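Local coordinates for protein histone-lysine N-methyltransferase, H3 lysine-9 specific SUVH6 (Arabidopsis thaliana, PDB 6A5K) that deposits H3K9 methyl marks on histone H3 using S-adenosylmethionine and, through its SRA domain, probably recognises methylated DNA, at residues 21-24 and 25-28. The protein carries 1 engineered substitution. Numbering follows the deposited sequence.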
loop_
_atom_site.group_PDB
_atom_site.type_symbol
_atom_site.label_atom_id
_atom_site.label_comp_id
_atom_site.label_asym_id
_atom_site.label_seq_id
_atom_site.Cartn_x
_atom_site.Cartn_y
_atom_site.Cartn_z
ATOM N N CYS A 21 -12.066 8.701 -1.258
ATOM C CA CYS A 21 -12.170 8.766 0.204
ATOM C C CYS A 21 -11.317 9.892 0.796
ATOM O O CYS A 21 -11.798 10.719 1.587
ATOM C CB CYS A 21 -11.737 7.443 0.849
ATOM S SG CYS A 21 -12.896 6.071 0.679
ATOM N N ARG A 22 -10.042 9.915 0.420
ATOM C CA ARG A 22 -9.112 10.848 1.041
ATOM C C ARG A 22 -9.282 12.269 0.506
ATOM O O ARG A 22 -8.919 13.233 1.182
ATOM C CB ARG A 22 -7.677 10.353 0.861
ATOM C CG ARG A 22 -7.412 9.085 1.688
ATOM C CD ARG A 22 -5.931 8.835 1.955
ATOM N NE ARG A 22 -5.741 7.827 2.997
ATOM C CZ ARG A 22 -5.707 8.092 4.300
ATOM N NH1 ARG A 22 -5.852 9.340 4.729
ATOM N NH2 ARG A 22 -5.531 7.112 5.178
ATOM N N LYS A 23 -9.850 12.412 -0.686
ATOM C CA LYS A 23 -10.175 13.752 -1.178
ATOM C C LYS A 23 -11.391 14.321 -0.432
ATOM O O LYS A 23 -11.434 15.510 -0.089
ATOM C CB LYS A 23 -10.424 13.734 -2.687
ATOM C CG LYS A 23 -10.871 15.080 -3.256
ATOM C CD LYS A 23 -9.794 16.152 -3.119
ATOM C CE LYS A 23 -8.504 15.750 -3.818
ATOM N NZ LYS A 23 -7.569 16.904 -3.957
ATOM N N ILE A 24 -12.381 13.470 -0.176
ATOM C CA ILE A 24 -13.532 13.892 0.619
ATOM C C ILE A 24 -13.069 14.284 2.025
ATOM O O ILE A 24 -13.483 15.320 2.577
ATOM C CB ILE A 24 -14.603 12.789 0.709
ATOM C CG1 ILE A 24 -15.195 12.503 -0.671
ATOM C CG2 ILE A 24 -15.715 13.187 1.678
ATOM C CD1 ILE A 24 -16.121 11.297 -0.692
ATOM N N LEU A 25 -12.191 13.463 2.591
ATOM C CA LEU A 25 -11.656 13.740 3.920
ATOM C C LEU A 25 -10.849 15.036 3.923
ATOM O O LEU A 25 -10.924 15.815 4.868
ATOM C CB LEU A 25 -10.796 12.571 4.409
ATOM C CG LEU A 25 -10.220 12.690 5.823
ATOM C CD1 LEU A 25 -11.338 12.708 6.858
ATOM C CD2 LEU A 25 -9.263 11.546 6.101
ATOM N N GLN A 26 -10.081 15.264 2.863
ATOM C CA GLN A 26 -9.291 16.483 2.740
ATOM C C GLN A 26 -10.207 17.701 2.738
ATOM O O GLN A 26 -9.906 18.722 3.357
ATOM C CB GLN A 26 -8.439 16.455 1.464
ATOM C CG GLN A 26 -7.497 17.646 1.306
ATOM C CD GLN A 26 -6.872 17.706 -0.081
ATOM O OE1 GLN A 26 -7.555 17.506 -1.086
ATOM N NE2 GLN A 26 -5.568 17.972 -0.140
ATOM N N GLU A 27 -11.330 17.582 2.036
ATOM C CA GLU A 27 -12.282 18.683 1.954
ATOM C C GLU A 27 -12.957 18.938 3.299
ATOM O O GLU A 27 -13.239 20.092 3.650
ATOM C CB GLU A 27 -13.318 18.405 0.867
ATOM C CG GLU A 27 -12.707 18.374 -0.529
ATOM C CD GLU A 27 -13.689 17.952 -1.603
ATOM O OE1 GLU A 27 -13.632 18.519 -2.716
ATOM O OE2 GLU A 27 -14.511 17.050 -1.336
ATOM N N ASP A 28 -13.203 17.876 4.066
ATOM C CA ASP A 28 -13.745 18.063 5.410
ATOM C C ASP A 28 -12.713 18.692 6.353
ATOM O O ASP A 28 -13.042 19.567 7.158
ATOM C CB ASP A 28 -14.233 16.740 5.995
ATOM C CG ASP A 28 -15.190 16.942 7.157
ATOM O OD1 ASP A 28 -16.229 17.610 6.958
ATOM O OD2 ASP A 28 -14.895 16.453 8.270
#
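Lys-23 and Gln-26 lie side by side and point the same way on the last turns of the α-helix 5-29, an i to i+3 pair. With CG anti to the backbone N (chi1 176°), the lysine chain then bends at chi2 and chi3 (64° and 58°), which brings CD and CE alongside OE1 of Gln-26. NZ of Lys-23 donates to OE1 of Gln-26 at 2.9 Å, lying in the carbonyl plane. The glutamine, extended beyond CG, spends its other amide atom, NE2, on the carbonyl of Ile-314; the two bonds, one to OE1 and one from NE2, are consistent with a single orientation of the amide. With an alanine in place of Lys-23 the NZ donor is gone, and the amide, still bonded through NE2, would probably be freer to turn. On another side of the helix, Leu-25 sets CD2 obliquely against the Arg-22 guanidinium, 4.3 Å from NH1; NH2 forms a salt bridge with Asp-319 and NH1 a hydrogen bond with Asn-317, joining the helix to the loop there. Ile-24 instead packs on Ile-44 and Glu-47 of helix 44-54. The backbone keeps regular i to i+4 bonds, and Glu-27, its CG beside the backbone N, brings CG to 3.2 Å from O of Lys-23.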